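Local atomic coordinates of Serine/threonine-protein kinase Tel1 (Chaetomium thermophilum, PDB entry 6SKY), a protein that probably phosphorylates serine and threonine residues followed by glutamine, using ATP, to switch on checkpoint signalling in response to DNA damage. Residues N2146-A2149 with T2153-D2156; D2156-Q2161 with I2192-S2197. All coordinates share one frame; numbering follows the deposited sequence.

Interaction 1. Residues N2146-A2149 with T2153-D2156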
loop_
_atom_site.group_PDB
_atom_site.type_symbol
_atom_site.label_atom_id
_atom_site.label_comp_id
_atom_site.label_asym_id
_atom_site.label_seq_id
_atom_site.Cartn_x
_atom_site.Cartn_y
_atom_site.Cartn_z
ATOM N N ASN A 2146 23.735 32.580 26.788
ATOM C CA ASN A 2146 24.969 33.321 26.998
ATOM C C ASN A 2146 25.926 33.221 25.820
ATOM O O ASN A 2146 26.831 34.049 25.706
ATOM C CB ASN A 2146 25.654 32.848 28.281
ATOM C CG ASN A 2146 25.774 31.346 28.368
ATOM O OD1 ASN A 2146 26.010 30.673 27.376
ATOM N ND2 ASN A 2146 25.618 30.815 29.569
ATOM N N LEU A 2147 25.739 32.246 24.937
ATOM C CA LEU A 2147 26.579 32.101 23.759
ATOM C C LEU A 2147 26.187 33.035 22.625
ATOM O O LEU A 2147 26.938 33.150 21.655
ATOM C CB LEU A 2147 26.531 30.660 23.260
ATOM C CG LEU A 2147 27.626 29.700 23.702
ATOM C CD1 LEU A 2147 28.058 29.992 25.103
ATOM C CD2 LEU A 2147 27.130 28.278 23.593
ATOM N N ARG A 2148 25.044 33.694 22.710
ATOM C CA ARG A 2148 24.599 34.568 21.639
ATOM C C ARG A 2148 25.124 35.983 21.831
ATOM O O ARG A 2148 25.476 36.400 22.934
ATOM C CB ARG A 2148 23.078 34.594 21.559
ATOM C CG ARG A 2148 22.484 33.315 21.067
ATOM C CD ARG A 2148 21.059 33.514 20.671
ATOM N NE ARG A 2148 20.161 32.905 21.632
ATOM C CZ ARG A 2148 19.454 33.588 22.514
ATOM N NH1 ARG A 2148 19.540 34.904 22.549
ATOM N NH2 ARG A 2148 18.658 32.958 23.351
ATOM N N ALA A 2149 25.149 36.730 20.734
ATOM C CA ALA A 2149 25.627 38.099 20.762
ATOM C C ALA A 2149 24.641 38.975 21.530
ATOM O O ALA A 2149 23.640 38.507 22.076
ATOM C CB ALA A 2149 25.843 38.614 19.344
ATOM N N THR A 2153 17.840 38.567 20.665
ATOM C CA THR A 2153 16.959 38.132 21.734
ATOM C C THR A 2153 16.559 36.679 21.521
ATOM O O THR A 2153 16.906 36.052 20.522
ATOM C CB THR A 2153 15.730 39.029 21.802
ATOM O OG1 THR A 2153 15.069 39.020 20.536
ATOM C CG2 THR A 2153 16.137 40.443 22.125
ATOM N N SER A 2154 15.816 36.127 22.473
ATOM C CA SER A 2154 15.389 34.743 22.344
ATOM C C SER A 2154 14.268 34.570 21.333
ATOM O O SER A 2154 14.116 33.477 20.781
ATOM C CB SER A 2154 14.945 34.197 23.695
ATOM O OG SER A 2154 14.710 32.806 23.604
ATOM N N ALA A 2155 13.484 35.616 21.079
ATOM C CA ALA A 2155 12.461 35.536 20.047
ATOM C C ALA A 2155 13.085 35.360 18.671
ATOM O O ALA A 2155 12.571 34.602 17.846
ATOM C CB ALA A 2155 11.585 36.781 20.087
ATOM N N ASP A 2156 14.207 36.034 18.413
ATOM C CA ASP A 2156 14.899 35.878 17.137
ATOM C C ASP A 2156 15.422 34.461 16.957
ATOM O O ASP A 2156 15.265 33.857 15.889
ATOM C CB ASP A 2156 16.048 36.873 17.046
ATOM C CG ASP A 2156 15.576 38.304 17.005
ATOM O OD1 ASP A 2156 14.462 38.545 16.498
ATOM O OD2 ASP A 2156 16.321 39.193 17.470
#

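Interaction 2. Residues D2156-Q2161 with I2192-S2197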
loop_
_atom_site.group_PDB
_atom_site.type_symbol
_atom_site.label_atom_id
_atom_site.label_comp_id
_atom_site.label_asym_id
_atom_site.label_seq_id
_atom_site.Cartn_x
_atom_site.Cartn_y
_atom_site.Cartn_z
ATOM N N ASP A 2156 14.207 36.034 18.413
ATOM C CA ASP A 2156 14.899 35.878 17.137
ATOM C C ASP A 2156 15.422 34.461 16.957
ATOM O O ASP A 2156 15.265 33.857 15.889
ATOM C CB ASP A 2156 16.048 36.873 17.046
ATOM C CG ASP A 2156 15.576 38.304 17.005
ATOM O OD1 ASP A 2156 14.462 38.545 16.498
ATOM O OD2 ASP A 2156 16.321 39.193 17.470
ATOM N N ALA A 2157 16.068 33.920 17.988
ATOM C CA ALA A 2157 16.594 32.566 17.903
ATOM C C ALA A 2157 15.477 31.550 17.726
ATOM O O ALA A 2157 15.600 30.607 16.935
ATOM C CB ALA A 2157 17.414 32.255 19.149
ATOM N N ARG A 2158 14.366 31.737 18.436
ATOM C CA ARG A 2158 13.238 30.829 18.292
ATOM C C ARG A 2158 12.651 30.897 16.893
ATOM O O ARG A 2158 12.344 29.864 16.287
ATOM C CB ARG A 2158 12.179 31.164 19.327
ATOM C CG ARG A 2158 11.273 30.031 19.626
ATOM C CD ARG A 2158 12.062 28.896 20.193
ATOM N NE ARG A 2158 11.299 28.179 21.194
ATOM C CZ ARG A 2158 11.845 27.402 22.115
ATOM N NH1 ARG A 2158 11.075 26.785 22.995
ATOM N NH2 ARG A 2158 13.158 27.247 22.158
ATOM N N LEU A 2159 12.484 32.104 16.364
ATOM C CA LEU A 2159 11.916 32.254 15.035
ATOM C C LEU A 2159 12.803 31.613 13.980
ATOM O O LEU A 2159 12.307 30.970 13.047
ATOM C CB LEU A 2159 11.706 33.731 14.742
ATOM C CG LEU A 2159 10.793 34.049 13.574
ATOM C CD1 LEU A 2159 9.503 33.309 13.747
ATOM C CD2 LEU A 2159 10.552 35.528 13.535
ATOM N N VAL A 2160 14.122 31.760 14.116
ATOM C CA VAL A 2160 15.008 31.178 13.117
ATOM C C VAL A 2160 15.026 29.660 13.234
ATOM O O VAL A 2160 15.136 28.957 12.221
ATOM C CB VAL A 2160 16.413 31.797 13.227
ATOM C CG1 VAL A 2160 17.381 30.861 13.882
ATOM C CG2 VAL A 2160 16.912 32.177 11.864
ATOM N N GLN A 2161 14.867 29.126 14.446
ATOM C CA GLN A 2161 14.763 27.680 14.597
ATOM C C GLN A 2161 13.510 27.145 13.922
ATOM O O GLN A 2161 13.548 26.116 13.237
ATOM C CB GLN A 2161 14.758 27.314 16.072
ATOM C CG GLN A 2161 14.599 25.853 16.332
ATOM C CD GLN A 2161 14.296 25.565 17.765
ATOM O OE1 GLN A 2161 14.075 26.470 18.552
ATOM N NE2 GLN A 2161 14.278 24.300 18.119
ATOM N N ILE A 2192 5.152 25.322 20.588
ATOM C CA ILE A 2192 4.146 26.380 20.554
ATOM C C ILE A 2192 3.922 26.988 21.936
ATOM O O ILE A 2192 3.829 28.218 22.040
ATOM C CB ILE A 2192 2.836 25.868 19.940
ATOM C CG1 ILE A 2192 2.934 25.892 18.422
ATOM C CG2 ILE A 2192 1.665 26.698 20.390
ATOM C CD1 ILE A 2192 1.711 25.372 17.735
ATOM N N PRO A 2193 3.822 26.204 23.020
ATOM C CA PRO A 2193 3.720 26.833 24.347
ATOM C C PRO A 2193 4.847 27.804 24.658
ATOM O O PRO A 2193 4.590 28.928 25.102
ATOM C CB PRO A 2193 3.732 25.626 25.286
ATOM C CG PRO A 2193 3.135 24.560 24.505
ATOM C CD PRO A 2193 3.620 24.748 23.116
ATOM N N SER A 2194 6.092 27.403 24.437
ATOM C CA SER A 2194 7.237 28.257 24.704
ATOM C C SER A 2194 7.495 29.265 23.599
ATOM O O SER A 2194 8.512 29.958 23.644
ATOM C CB SER A 2194 8.482 27.406 24.924
ATOM O OG SER A 2194 8.685 26.525 23.838
ATOM N N CYS A 2195 6.622 29.350 22.600
ATOM C CA CYS A 2195 6.682 30.416 21.611
ATOM C C CYS A 2195 5.672 31.513 21.873
ATOM O O CYS A 2195 5.894 32.652 21.464
ATOM C CB CYS A 2195 6.449 29.862 20.205
ATOM S SG CYS A 2195 7.869 29.065 19.445
ATOM N N GLU A 2196 4.564 31.193 22.538
ATOM C CA GLU A 2196 3.556 32.188 22.866
ATOM C C GLU A 2196 3.941 33.027 24.072
ATOM O O GLU A 2196 3.345 34.084 24.291
ATOM C CB GLU A 2196 2.215 31.505 23.119
ATOM C CG GLU A 2196 1.692 30.736 21.922
ATOM C CD GLU A 2196 0.536 29.820 22.265
ATOM O OE1 GLU A 2196 0.321 29.553 23.466
ATOM O OE2 GLU A 2196 -0.159 29.365 21.333
ATOM N N SER A 2197 4.913 32.580 24.858
ATOM C CA SER A 2197 5.418 33.366 25.970
ATOM C C SER A 2197 6.544 34.301 25.561
ATOM O O SER A 2197 6.844 35.244 26.298
ATOM C CB SER A 2197 5.901 32.443 27.087
ATOM O OG SER A 2197 6.972 31.633 26.646
#

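Interaction 1. Residues N2146-A2149 with T2153-D2156
Arg2148 reaches from the loop to the start of the next helix and meets Thr2153 and Ser2154 there. The contact is small, burying 95 Å² in all, and it lies at the protein surface. Polar approach comes first. The carbonyl oxygen Thr2153 O lies over one face of the Arg2148 guanidinium, 3.5 Å from NH1. An oxygen above the plane is badly placed for the N-H groups, which point outward within it. This is consistent with a loose electrostatic approach rather than a directed bond. NH1 has a weak hydrogen bond to Leu2152 O instead, and NE has another weak one to Trp2141 O.

Van der Waals contact is made by the other amino group. Arg2148 NH2 is 3.9 Å from Ser2154 CB and 4.0 Å from Ser2154 OG. The chi1 of Ser2154 (-172°) leaves its OG beside the carbonyl carbon and at that distance from NH2. The arginine chain bends at chi3 (-107°), which turns its flat end across the head of the helix.

Segment 2146-2149 lies in the loop after helix 2124-2143, and 2153-2156 opens helix 2154-2174. These are two successive helices of the alpha-solenoid FAT domain. Thr2153 stands at the N-cap of the second helix. Its OG1 gives a weak hydrogen bond to Asp2156 OD2 at 3.3 Å. Asp2156 OD2 also has a hydrogen bond from Gln2102 NE2, so this carboxylate oxygen has two partners. An alanine in place of Arg2148 would strip away the guanidinium, and is likely to leave Thr2153 O without its charged neighbour and to cut the polar link from the loop to Trp2141 O.

Interaction 2. Residues D2156-Q2161 with I2192-S2197
The helical run 2156-2161 faces the short run 2192-2197, and their backbones come nearest at Arg2158 and Cys2195, with CA atoms 7.4 Å apart. The first run has regular helical bonds, such as Val2160 N to Asp2156 O. The second is a brief, weakly bonded helix of about one turn, 2193-2196. At its start Ile2192 O accepts from both Cys2195 N and Glu2196 N.

Arg2158 supplies the side chain on the 2156-2161 side. Its NH1 donates to Ser2194 OG at 2.5 Å, a short distance to be read with caution at this resolution. The N-H...O angle is 141°. The oxygen meets the guanidinium at its edge, near its plane. Ser2194 CB points toward 2156-2161, and a chi1 of 54°, with OG between the backbone N and the carbonyl carbon, presents the hydroxyl to NH1. This OG also makes a weak hydrogen bond with Leu2191 O, which ties the hydroxyl back to its own turn.

This contact joins helix 2154-2174 to the short turn after helix 2178-2189 within the alpha-solenoid FAT domain. It lies away from the kinase nucleotide pocket.

Cys2195 provides the less polar part of the contact. Its SG packs against the aliphatic stem of Arg2158, 3.5 Å from CG. The same sulfur is 4.0 Å from Arg2158 NE and lies near the guanidinium plane. The arginine chain bends at chi2 (62°) and chi3, which sets CG against the sulfur while the guanidinium goes on to the serine. Leu2200 touches the arginine side chain. The remaining amino group, NH2, has a hydrogen bond to Ser2142 OG at the end of helix 2124-2143.

Overall arrangement
Along the chain, helix 2124-2143 ends and the loop 2146-2149 follows. Interaction 1 closes this short loop onto the start of helix 2154-2174, with three residues between its segments. Interaction 2 begins where interaction 1 ends, at the shared Asp2156. It closes a longer loop that takes in the rest of helix 2154-2174 and helix 2178-2189 before reaching the turn 2192-2197. The two loops follow one another and neither nest nor cross. Their centres are about 12 Å apart. They also meet directly, because Arg2148 NE packs 3.8 Å from Ala2157 CB. Helix 2154-2174 is common to both, linking the preceding loop with the later turn.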